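Local coordinates for protein terminal uridylyltransferase 1 (PDB 5HZD) that adds uridine nucleotides from UTP to the 3' ends of guide RNAs, ribosomal RNAs and some mRNAs during mitochondrial RNA editing, at residues A242-E245 with A249-R252; V195-R200 with G227-W232; L213-S218 with D238-T243; M83-R88 with R277-N282. All coordinates share one frame; numbering follows the deposited sequence. Where two conformers were deposited one is given.

Contact 1 of 4, residues A242-E245 with A249-R252; sequences ATLE and AAVR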
loop_
_atom_site.group_PDB
_atom_site.type_symbol
_atom_site.label_atom_id
_atom_site.label_comp_id
_atom_site.label_asym_id
_atom_site.label_seq_id
_atom_site.Cartn_x
_atom_site.Cartn_y
_atom_site.Cartn_z
ATOM N N ALA A 242 -30.462 14.853 -12.924
ATOM C CA ALA A 242 -30.270 15.691 -11.752
ATOM C C ALA A 242 -28.815 16.094 -11.669
ATOM O O ALA A 242 -27.908 15.258 -11.840
ATOM C CB ALA A 242 -30.671 14.946 -10.488
ATOM N N THR A 243 -28.595 17.375 -11.400
ATOM C CA THR A 243 -27.268 17.879 -11.094
ATOM C C THR A 243 -27.192 18.157 -9.606
ATOM O O THR A 243 -28.025 18.873 -9.048
ATOM C CB THR A 243 -26.972 19.162 -11.871
ATOM O OG1 THR A 243 -26.969 18.860 -13.267
ATOM C CG2 THR A 243 -25.599 19.715 -11.484
ATOM N N LEU A 244 -26.190 17.588 -8.962
ATOM C CA LEU A 244 -26.055 17.685 -7.523
ATOM C C LEU A 244 -24.928 18.660 -7.232
ATOM O O LEU A 244 -24.185 19.017 -8.136
ATOM C CB LEU A 244 -25.741 16.306 -6.925
ATOM C CG LEU A 244 -26.868 15.261 -7.026
ATOM C CD1 LEU A 244 -28.219 15.860 -6.629
ATOM C CD2 LEU A 244 -26.955 14.630 -8.405
ATOM N N GLU A 245 -24.791 19.064 -5.974
ATOM C CA GLU A 245 -23.831 20.123 -5.616
ATOM C C GLU A 245 -22.378 19.659 -5.694
ATOM O O GLU A 245 -21.451 20.484 -5.785
ATOM C CB GLU A 245 -24.138 20.665 -4.218
ATOM C CG GLU A 245 -23.869 19.684 -3.094
ATOM C CD GLU A 245 -24.305 20.212 -1.737
ATOM O OE1 GLU A 245 -24.467 19.395 -0.802
ATOM O OE2 GLU A 245 -24.485 21.444 -1.607
ATOM N N ALA A 249 -22.304 14.119 -3.503
ATOM C CA ALA A 249 -23.764 14.173 -3.481
ATOM C C ALA A 249 -24.360 13.406 -4.656
ATOM O O ALA A 249 -25.435 12.825 -4.529
ATOM C CB ALA A 249 -24.275 15.627 -3.484
ATOM N N ALA A 250 -23.675 13.397 -5.797
ATOM C CA ALA A 250 -24.193 12.710 -6.972
ATOM C C ALA A 250 -24.244 11.200 -6.736
ATOM O O ALA A 250 -25.202 10.536 -7.126
ATOM C CB ALA A 250 -23.378 13.040 -8.209
ATOM N N VAL A 251 -23.224 10.646 -6.091
ATOM C CA VAL A 251 -23.275 9.226 -5.748
ATOM C C VAL A 251 -24.321 8.941 -4.653
ATOM O O VAL A 251 -25.040 7.952 -4.715
ATOM C CB VAL A 251 -21.879 8.721 -5.356
ATOM C CG1 VAL A 251 -21.949 7.249 -4.930
ATOM C CG2 VAL A 251 -20.916 8.913 -6.536
ATOM N N ARG A 252 -24.400 9.817 -3.655
ATOM C CA ARG A 252 -25.389 9.689 -2.594
ATOM C C ARG A 252 -26.797 9.693 -3.203
ATOM O O ARG A 252 -27.641 8.866 -2.810
ATOM C CB ARG A 252 -25.155 10.788 -1.531
ATOM C CG ARG A 252 -25.929 10.607 -0.211
ATOM C CD ARG A 252 -25.486 11.642 0.861
ATOM N NE ARG A 252 -24.130 11.378 1.350
ATOM C CZ ARG A 252 -23.107 12.227 1.276
ATOM N NH1 ARG A 252 -23.266 13.437 0.749
ATOM N NH2 ARG A 252 -21.917 11.868 1.754
#
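Leu244, the last residue of strand 239-244, brings its CA to 5.3 Å from CA of Ala250 in helix 247-254, so the helix folds back onto the strand after a turn of a few residues. The leucine points at the helix and gives the larger share of the strand's side of the contact. With CG set opposite the carbonyl carbon (chi1 -67°), its branch lies over the backbone between Ala249 and Ala250: CB stands 3.8 Å from Ala249 CB, CG is 3.7 Å from Ala250 CA, and the methyl CD2 touches Ala250 at its CA (3.7 Å) and then its CB (3.9 Å). Alanine suits both helix positions, because a single methyl lets the leucine reach down to the main chain. Glu245 borders this patch with its aliphatic part, CG lying 4.1 Å from Ala249 CB. The other methyl of Leu244, CD1, turns toward strand 228-233, where the side chain also packs on Val228. Val251 faces the other way, onto Pro278 of a loop and Gln92 of helix 80-100, so the helix also packs against the palm side. In the ferredoxin-like arrangement of this domain, the third strand here hands the chain to the second helix. No hydrogen bond spans the two segments: buried methyl and methylene groups seat the helix on the strand, while Glu245 OE2 has a weak hydrogen bond to Thr226 OG1.

Contact 2 of 4, residues V195-R200 with G227-W232; sequences VARSIR and GVQQVW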
loop_
_atom_site.group_PDB
_atom_site.type_symbol
_atom_site.label_atom_id
_atom_site.label_comp_id
_atom_site.label_asym_id
_atom_site.label_seq_id
_atom_site.Cartn_x
_atom_site.Cartn_y
_atom_site.Cartn_z
ATOM N N VAL A 195 -21.093 17.954 -15.419
ATOM C CA VAL A 195 -21.443 16.635 -15.955
ATOM C C VAL A 195 -21.062 15.507 -14.986
ATOM O O VAL A 195 -21.803 14.536 -14.805
ATOM C CB VAL A 195 -20.728 16.416 -17.306
ATOM C CG1 VAL A 195 -21.007 15.055 -17.843
ATOM C CG2 VAL A 195 -21.172 17.475 -18.307
ATOM N N ALA A 196 -19.901 15.643 -14.362
ATOM C CA ALA A 196 -19.434 14.634 -13.417
ATOM C C ALA A 196 -20.294 14.552 -12.151
ATOM O O ALA A 196 -20.329 13.512 -11.484
ATOM C CB ALA A 196 -17.987 14.894 -13.056
ATOM N N ARG A 197 -20.985 15.636 -11.807
ATOM C CA ARG A 197 -21.872 15.594 -10.649
ATOM C C ARG A 197 -23.332 15.523 -11.061
ATOM O O ARG A 197 -24.219 15.859 -10.276
ATOM C CB ARG A 197 -21.619 16.752 -9.674
ATOM C CG ARG A 197 -21.615 18.132 -10.297
ATOM C CD ARG A 197 -20.989 19.141 -9.330
ATOM N NE ARG A 197 -20.790 20.436 -9.973
ATOM C CZ ARG A 197 -21.727 21.375 -10.063
ATOM N NH1 ARG A 197 -22.930 21.169 -9.544
ATOM N NH2 ARG A 197 -21.462 22.525 -10.666
ATOM N N SER A 198 -23.570 15.033 -12.270
ATOM C CA SER A 198 -24.934 14.790 -12.745
ATOM C C SER A 198 -25.211 13.309 -12.959
ATOM O O SER A 198 -24.314 12.540 -13.320
ATOM C CB SER A 198 -25.186 15.519 -14.053
ATOM O OG SER A 198 -24.957 16.920 -13.882
ATOM N N ILE A 199 -26.463 12.924 -12.751
ATOM C CA ILE A 199 -26.879 11.530 -12.926
ATOM C C ILE A 199 -28.181 11.478 -13.714
ATOM O O ILE A 199 -28.860 12.490 -13.896
ATOM C CB ILE A 199 -27.096 10.825 -11.567
ATOM C CG1 ILE A 199 -28.173 11.562 -10.769
ATOM C CG2 ILE A 199 -25.779 10.747 -10.776
ATOM C CD1 ILE A 199 -28.428 10.974 -9.393
ATOM N N ARG A 200 -28.545 10.288 -14.169
ATOM C CA ARG A 200 -29.739 10.106 -14.949
ATOM C C ARG A 200 -30.491 8.900 -14.425
ATOM O O ARG A 200 -29.910 7.829 -14.282
ATOM C CB ARG A 200 -29.339 9.789 -16.375
ATOM C CG ARG A 200 -30.331 10.235 -17.384
ATOM C CD ARG A 200 -29.736 11.333 -18.258
ATOM N NE ARG A 200 -28.414 10.971 -18.758
ATOM C CZ ARG A 200 -28.186 10.032 -19.670
ATOM N NH1 ARG A 200 -29.192 9.337 -20.189
ATOM N NH2 ARG A 200 -26.943 9.782 -20.061
ATOM N N GLY A 227 -28.140 19.893 -1.470
ATOM C CA GLY A 227 -27.534 18.921 -2.367
ATOM C C GLY A 227 -28.006 18.931 -3.811
ATOM O O GLY A 227 -27.277 18.530 -4.702
ATOM N N VAL A 228 -29.235 19.361 -4.057
ATOM C CA VAL A 228 -29.768 19.290 -5.409
ATOM C C VAL A 228 -29.720 20.642 -6.088
ATOM O O VAL A 228 -30.356 21.599 -5.630
ATOM C CB VAL A 228 -31.225 18.811 -5.425
ATOM C CG1 VAL A 228 -31.818 19.024 -6.812
ATOM C CG2 VAL A 228 -31.327 17.357 -5.010
ATOM N N GLN A 229 -28.989 20.734 -7.193
ATOM C CA GLN A 229 -28.909 22.003 -7.914
ATOM C C GLN A 229 -29.955 22.145 -9.003
ATOM O O GLN A 229 -30.521 23.220 -9.178
ATOM C CB GLN A 229 -27.516 22.222 -8.500
ATOM C CG GLN A 229 -26.466 22.548 -7.479
ATOM C CD GLN A 229 -25.146 22.920 -8.137
ATOM O OE1 GLN A 229 -25.037 22.951 -9.372
ATOM N NE2 GLN A 229 -24.138 23.206 -7.319
ATOM N N GLN A 230 -30.241 21.062 -9.722
ATOM C CA GLN A 230 -31.172 21.138 -10.822
ATOM C C GLN A 230 -31.725 19.743 -11.062
ATOM O O GLN A 230 -30.984 18.762 -10.960
ATOM C CB GLN A 230 -30.449 21.606 -12.072
ATOM C CG GLN A 230 -31.347 21.729 -13.274
ATOM C CD GLN A 230 -30.607 22.170 -14.519
ATOM O OE1 GLN A 230 -29.411 21.928 -14.680
ATOM N NE2 GLN A 230 -31.320 22.830 -15.402
ATOM N N VAL A 231 -33.014 19.661 -11.337
ATOM C CA VAL A 231 -33.643 18.403 -11.698
ATOM C C VAL A 231 -34.508 18.670 -12.920
ATOM O O VAL A 231 -35.221 19.685 -12.952
ATOM C CB VAL A 231 -34.551 17.914 -10.571
ATOM C CG1 VAL A 231 -35.440 16.810 -11.068
ATOM C CG2 VAL A 231 -33.714 17.434 -9.398
ATOM N N TRP A 232 -34.445 17.796 -13.928
ATOM C CA TRP A 232 -35.290 17.962 -15.112
ATOM C C TRP A 232 -35.723 16.648 -15.782
ATOM O O TRP A 232 -35.036 15.633 -15.687
ATOM C CB TRP A 232 -34.629 18.912 -16.112
ATOM C CG TRP A 232 -33.353 18.428 -16.771
ATOM C CD1 TRP A 232 -33.227 18.002 -18.063
ATOM C CD2 TRP A 232 -32.020 18.390 -16.206
ATOM N NE1 TRP A 232 -31.918 17.685 -18.334
ATOM C CE2 TRP A 232 -31.154 17.914 -17.217
ATOM C CE3 TRP A 232 -31.479 18.710 -14.949
ATOM C CZ2 TRP A 232 -29.782 17.729 -17.007
ATOM C CZ3 TRP A 232 -30.106 18.520 -14.737
ATOM C CH2 TRP A 232 -29.274 18.033 -15.766
#
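Arg197 holds its CG between the backbone N and the carbonyl carbon (chi1 52°) and then runs extended as far as NE, while Gln229 sets CG beside its own backbone N and also stays extended; the two chains meet at about a right angle. They belong to an antiparallel sheet of ferredoxin-like order, where strand 239-244 runs between strands 198-203 and 228-233. The pair therefore reaches across the end of a central strand, a span that suits two long, polar residues at the surface. NH1 of Arg197 donates to OE1 of Gln229 over 2.8 Å, and the bond is nearly straight at 166°. The oxygen lies in the guanidinium plane, at its edge, yet the nitrogen approaches from above the carbonyl plane and well off the C=O direction, with a C=O...N angle of 96°. The two flat groups are accordingly turned steeply against each other. NH1 also binds the backbone O of Leu244, which ties the arginine to the end of the strand between the two segments. A classic beta bulge, in which Gln229 and Gln230 both face Thr243, interrupts the regular pairing of the edge strand at this point. Arg197 NH1 also lies 3.2 Å from Gln229 NE2, two donors that make no bond.

Contact 3 of 4, residues L213-S218 with D238-T243; sequences LLLEGS and DMMSAT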
loop_
_atom_site.group_PDB
_atom_site.type_symbol
_atom_site.label_atom_id
_atom_site.label_comp_id
_atom_site.label_asym_id
_atom_site.label_seq_id
_atom_site.Cartn_x
_atom_site.Cartn_y
_atom_site.Cartn_z
ATOM N N LEU A 213 -42.824 13.724 -8.551
ATOM C CA LEU A 213 -42.571 14.377 -7.264
ATOM C C LEU A 213 -41.960 13.421 -6.253
ATOM O O LEU A 213 -41.121 13.822 -5.434
ATOM C CB LEU A 213 -43.845 15.019 -6.699
ATOM C CG LEU A 213 -44.357 16.229 -7.484
ATOM C CD1 LEU A 213 -45.709 16.650 -6.932
ATOM C CD2 LEU A 213 -43.376 17.377 -7.398
ATOM N N LEU A 214 -42.341 12.153 -6.324
ATOM C CA LEU A 214 -41.791 11.160 -5.413
ATOM C C LEU A 214 -40.330 10.899 -5.729
ATOM O O LEU A 214 -39.505 10.798 -4.818
ATOM C CB LEU A 214 -42.620 9.855 -5.442
ATOM C CG LEU A 214 -43.963 9.960 -4.714
ATOM C CD1 LEU A 214 -44.883 8.745 -4.988
ATOM C CD2 LEU A 214 -43.724 10.119 -3.228
ATOM N N LEU A 215 -39.982 10.776 -7.011
ATOM C CA LEU A 215 -38.583 10.518 -7.356
ATOM C C LEU A 215 -37.717 11.704 -6.952
ATOM O O LEU A 215 -36.634 11.535 -6.374
ATOM C CB LEU A 215 -38.426 10.219 -8.851
ATOM C CG LEU A 215 -37.010 9.966 -9.378
ATOM C CD1 LEU A 215 -36.280 8.886 -8.553
ATOM C CD2 LEU A 215 -36.967 9.626 -10.877
ATOM N N GLU A 216 -38.175 12.910 -7.275
ATOM C CA GLU A 216 -37.400 14.101 -6.912
ATOM C C GLU A 216 -37.241 14.191 -5.398
ATOM O O GLU A 216 -36.162 14.568 -4.891
ATOM C CB GLU A 216 -38.086 15.360 -7.438
ATOM C CG GLU A 216 -38.114 15.460 -8.947
ATOM C CD GLU A 216 -38.921 16.645 -9.433
ATOM O OE1 GLU A 216 -38.852 17.713 -8.776
ATOM O OE2 GLU A 216 -39.620 16.501 -10.459
ATOM N N GLY A 217 -38.309 13.842 -4.691
ATOM C CA GLY A 217 -38.313 13.808 -3.238
ATOM C C GLY A 217 -37.280 12.848 -2.684
ATOM O O GLY A 217 -36.591 13.168 -1.715
ATOM N N SER A 218 -37.184 11.661 -3.283
ATOM C CA SER A 218 -36.198 10.665 -2.870
ATOM C C SER A 218 -34.786 11.187 -3.029
ATOM O O SER A 218 -33.917 10.968 -2.160
ATOM C CB SER A 218 -36.363 9.385 -3.690
ATOM O OG SER A 218 -37.512 8.678 -3.271
ATOM N N ASP A 238 -39.949 9.658 -18.820
ATOM C CA ASP A 238 -39.340 8.368 -18.473
ATOM C C ASP A 238 -37.843 8.449 -18.261
ATOM O O ASP A 238 -37.147 7.435 -18.163
ATOM C CB ASP A 238 -39.723 7.252 -19.474
ATOM C CG ASP A 238 -39.430 7.625 -20.924
ATOM O OD1 ASP A 238 -38.737 8.642 -21.167
ATOM O OD2 ASP A 238 -39.892 6.883 -21.818
ATOM N N MET A 239 -37.341 9.673 -18.147
ATOM C CA MET A 239 -35.981 9.884 -17.744
ATOM C C MET A 239 -35.912 11.168 -16.946
ATOM O O MET A 239 -36.428 12.196 -17.369
ATOM C CB MET A 239 -35.047 9.965 -18.952
ATOM C CG MET A 239 -33.636 10.277 -18.542
ATOM S SD MET A 239 -32.568 10.467 -19.973
ATOM C CE MET A 239 -33.380 11.827 -20.809
ATOM N N MET A 240 -35.292 11.101 -15.780
ATOM C CA MET A 240 -35.068 12.293 -14.970
ATOM C C MET A 240 -33.578 12.480 -14.802
ATOM O O MET A 240 -32.854 11.567 -14.426
ATOM C CB MET A 240 -35.707 12.184 -13.582
ATOM C CG MET A 240 -35.684 13.529 -12.809
ATOM S SD MET A 240 -36.164 13.386 -11.073
ATOM C CE MET A 240 -34.597 12.925 -10.317
ATOM N N SER A 241 -33.099 13.686 -15.065
ATOM C CA SER A 241 -31.695 13.989 -14.823
ATOM C C SER A 241 -31.590 14.908 -13.615
ATOM O O SER A 241 -32.522 15.654 -13.319
ATOM C CB SER A 241 -31.082 14.691 -16.030
ATOM O OG SER A 241 -31.262 13.933 -17.210
ATOM N N ALA A 242 -30.462 14.853 -12.924
ATOM C CA ALA A 242 -30.270 15.691 -11.752
ATOM C C ALA A 242 -28.815 16.094 -11.669
ATOM O O ALA A 242 -27.908 15.258 -11.840
ATOM C CB ALA A 242 -30.671 14.946 -10.488
ATOM N N THR A 243 -28.595 17.375 -11.400
ATOM C CA THR A 243 -27.268 17.879 -11.094
ATOM C C THR A 243 -27.192 18.157 -9.606
ATOM O O THR A 243 -28.025 18.873 -9.048
ATOM C CB THR A 243 -26.972 19.162 -11.871
ATOM O OG1 THR A 243 -26.969 18.860 -13.267
ATOM C CG2 THR A 243 -25.599 19.715 -11.484
#
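After Met239, which turns away from helix 209-223 and packs on Arg200 and Ile202 of strand 198-203, Met240 meets the helical residues Leu215 and Glu216. It points at the helix and covers the CA-to-CA gap of 8.6 Å to Leu215, supplying more than half of the surface buried here. Its CG is anti to the backbone N (chi1 -170°), the chain runs out straight to SD, and a bend at chi3 (85°) swings the methyl over. Leu215, with CG likewise opposite its backbone N, comes to meet it tip to tip: CD2 lies 3.8 Å from Met240 SD and 3.9 Å from Met240 CB, while CG is 3.9 Å from Met240 CE. Glu216 crosses the methionine obliquely, and its CG comes to 3.6 Å from Met240 SD. The glutamate meets Met240 through this methylene, while its OE2 is hydrogen-bonded to Trp233 NE1. A long, unbranched and pliable side chain suits this place, filling the distance between helix and sheet and settling against a branched leucine. Ser241 next turns its side chain from the helix, as Met239 did, and packs on Arg200 and Trp232. A helix laid by its apolar residues over one face of an antiparallel sheet is typical of the ferredoxin-like fold.

Contact 4 of 4, residues M83-R88 with R277-N282; sequences MQEAHR and RPELYN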
loop_
_atom_site.group_PDB
_atom_site.type_symbol
_atom_site.label_atom_id
_atom_site.label_comp_id
_atom_site.label_asym_id
_atom_site.label_seq_id
_atom_site.Cartn_x
_atom_site.Cartn_y
_atom_site.Cartn_z
ATOM N N MET A 83 -4.828 14.574 -2.951
ATOM C CA MET A 83 -5.207 13.708 -1.835
ATOM C C MET A 83 -6.705 13.808 -1.558
ATOM O O MET A 83 -7.370 12.795 -1.245
ATOM C CB MET A 83 -4.395 14.063 -0.586
ATOM C CG MET A 83 -4.880 13.303 0.651
ATOM S SD MET A 83 -4.358 11.597 0.738
ATOM C CE MET A 83 -2.796 11.818 1.615
ATOM N N GLN A 84 -7.250 15.013 -1.675
ATOM C CA GLN A 84 -8.669 15.186 -1.375
ATOM C C GLN A 84 -9.570 14.498 -2.409
ATOM O O GLN A 84 -10.715 14.150 -2.092
ATOM C CB GLN A 84 -8.986 16.659 -1.178
ATOM C CG GLN A 84 -8.298 17.179 0.104
ATOM C CD GLN A 84 -8.436 18.672 0.284
ATOM O OE1 GLN A 84 -8.211 19.448 -0.652
ATOM N NE2 GLN A 84 -8.808 19.090 1.488
ATOM N N GLU A 85 -9.054 14.213 -3.615
ATOM C CA GLU A 85 -9.818 13.392 -4.533
ATOM C C GLU A 85 -10.042 11.989 -4.001
ATOM O O GLU A 85 -11.140 11.428 -4.173
ATOM C CB GLU A 85 -9.162 13.305 -5.909
ATOM C CG GLU A 85 -9.142 14.634 -6.608
ATOM C CD GLU A 85 -8.407 14.583 -7.949
ATOM O OE1 GLU A 85 -8.243 13.467 -8.495
ATOM O OE2 GLU A 85 -7.984 15.673 -8.424
ATOM N N ALA A 86 -9.023 11.417 -3.340
ATOM C CA ALA A 86 -9.188 10.110 -2.691
ATOM C C ALA A 86 -10.190 10.199 -1.522
ATOM O O ALA A 86 -10.972 9.279 -1.307
ATOM C CB ALA A 86 -7.813 9.548 -2.197
ATOM N N HIS A 87 -10.160 11.302 -0.783
ATOM C CA HIS A 87 -11.138 11.528 0.285
ATOM C C HIS A 87 -12.566 11.505 -0.261
ATOM O O HIS A 87 -13.480 10.918 0.350
ATOM C CB HIS A 87 -10.919 12.856 0.997
ATOM C CG HIS A 87 -9.612 12.968 1.723
ATOM N ND1 HIS A 87 -9.272 14.104 2.418
ATOM C CD2 HIS A 87 -8.596 12.091 1.894
ATOM C CE1 HIS A 87 -8.081 13.933 2.970
ATOM N NE2 HIS A 87 -7.648 12.729 2.666
ATOM N N ARG A 88 -12.774 12.162 -1.391
ATOM C CA ARG A 88 -14.109 12.179 -1.970
ATOM C C ARG A 88 -14.506 10.783 -2.433
ATOM O O ARG A 88 -15.660 10.349 -2.233
ATOM C CB ARG A 88 -14.176 13.183 -3.105
ATOM C CG ARG A 88 -13.991 14.599 -2.580
ATOM C CD ARG A 88 -14.413 15.680 -3.550
ATOM N NE ARG A 88 -13.461 15.805 -4.638
ATOM C CZ ARG A 88 -12.357 16.542 -4.601
ATOM N NH1 ARG A 88 -12.048 17.267 -3.519
ATOM N NH2 ARG A 88 -11.562 16.567 -5.666
ATOM N N ARG A 277 -16.928 11.306 -14.660
ATOM C CA ARG A 277 -17.698 10.728 -13.557
ATOM C C ARG A 277 -17.090 11.093 -12.210
ATOM O O ARG A 277 -15.954 11.609 -12.145
ATOM C CB ARG A 277 -17.705 9.200 -13.738
ATOM C CG ARG A 277 -18.530 8.717 -14.948
ATOM C CD ARG A 277 -18.458 7.203 -15.119
ATOM N NE ARG A 277 -19.660 6.720 -15.796
ATOM C CZ ARG A 277 -20.011 5.436 -15.850
ATOM N NH1 ARG A 277 -19.216 4.519 -15.297
ATOM N NH2 ARG A 277 -21.137 5.074 -16.463
ATOM N N PRO A 278 -17.823 10.819 -11.120
ATOM C CA PRO A 278 -17.271 10.983 -9.771
ATOM C C PRO A 278 -15.943 10.223 -9.538
ATOM O O PRO A 278 -15.671 9.198 -10.199
ATOM C CB PRO A 278 -18.367 10.394 -8.879
ATOM C CG PRO A 278 -19.641 10.683 -9.657
ATOM C CD PRO A 278 -19.262 10.456 -11.094
ATOM N N GLU A 279 -15.140 10.732 -8.609
ATOM C CA GLU A 279 -13.787 10.206 -8.310
ATOM C C GLU A 279 -13.678 8.679 -8.200
ATOM O O GLU A 279 -12.725 8.067 -8.714
ATOM C CB GLU A 279 -13.233 10.887 -7.046
ATOM C CG GLU A 279 -12.832 12.373 -7.225
ATOM C CD GLU A 279 -13.987 13.372 -7.107
ATOM O OE1 GLU A 279 -15.178 12.982 -6.947
ATOM O OE2 GLU A 279 -13.729 14.592 -7.180
ATOM N N LEU A 280 -14.648 8.047 -7.538
ATOM C CA LEU A 280 -14.566 6.616 -7.271
ATOM C C LEU A 280 -14.491 5.802 -8.569
ATOM O O LEU A 280 -13.886 4.715 -8.613
ATOM C CB LEU A 280 -15.768 6.190 -6.418
ATOM C CG LEU A 280 -15.750 4.739 -5.959
ATOM C CD1 LEU A 280 -14.606 4.485 -4.967
ATOM C CD2 LEU A 280 -17.080 4.302 -5.357
ATOM N N TYR A 281 -15.072 6.334 -9.636
ATOM C CA TYR A 281 -15.083 5.617 -10.921
ATOM C C TYR A 281 -13.741 5.685 -11.625
ATOM O O TYR A 281 -13.480 4.929 -12.563
ATOM C CB TYR A 281 -16.140 6.214 -11.868
ATOM C CG TYR A 281 -17.557 6.015 -11.440
ATOM C CD1 TYR A 281 -18.305 4.932 -11.913
ATOM C CD2 TYR A 281 -18.169 6.898 -10.563
ATOM C CE1 TYR A 281 -19.624 4.761 -11.524
ATOM C CE2 TYR A 281 -19.496 6.715 -10.157
ATOM C CZ TYR A 281 -20.210 5.652 -10.634
ATOM O OH TYR A 281 -21.524 5.534 -10.214
ATOM N N ASN A 282 -12.879 6.589 -11.192
ATOM C CA ASN A 282 -11.699 6.947 -11.949
ATOM C C ASN A 282 -10.400 6.448 -11.333
ATOM O O ASN A 282 -9.322 6.684 -11.879
ATOM C CB ASN A 282 -11.622 8.470 -12.054
ATOM C CG ASN A 282 -12.837 9.065 -12.726
ATOM O OD1 ASN A 282 -13.461 8.430 -13.576
ATOM N ND2 ASN A 282 -13.179 10.300 -12.360
HETATM O O HOH W 1 -11.761 15.919 -8.573
#
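The guanidinium of Arg88 takes OE2 of Glu279 and a water at its edge, both in its plane, while one face rests over its own helix, with Gln84 O 3.6 Å and Glu85 CA 3.8 Å from that plane. The carboxylate is turned 66° against it. Arg88 grips side-on with two nitrogens, both to one oxygen: NE to Glu279 OE2 at 2.8 Å is nearly straight (168°), and NH2 to Glu279 OE2 at 3.3 Å is more bent. NE comes from above the carboxylate plane, and the water closes a second path from NH2 to OE2. This salt bridge joins helix 80-100 of the nucleotidyltransferase palm to the loop by which the chain returns from the ferredoxin-like insertion to the palm sheet. A bend at chi2 (83°) folds Glu279 against the helix, its CG lying 4.0 Å from Glu85 CB and 3.6 Å from Glu85 O. The other oxygen, OE1, accepts from Thr247 and Gln92, so the carboxylate links three parts of the chain, a task suited to a residue with two acceptor atoms. Glu85 offers its CB and its backbone O, its carboxylate being paired with Lys82.

In the fold
From the N terminus, helix 80-100 of the palm opens contact 4, which closes only at 277-282 and so encloses the other three. Within that long loop the chain leaves the palm sheet after strand 174-177 and builds the ferredoxin-like unit. Contacts 2 and 3 cross: 195-200 comes first, then 213-218, then 227-232, then 238-243, joining three of its four strands and its first helix. Contact 1 follows contact 2 in series, starts on the strand where contact 3 ends, sharing Ala242 and Thr243, and adds the second helix. Val251 and Ala196 touch Pro278, linking contacts 1 and 2 to contact 4; contact 3 lies farthest out, about 24 Å from contact 4 between centres.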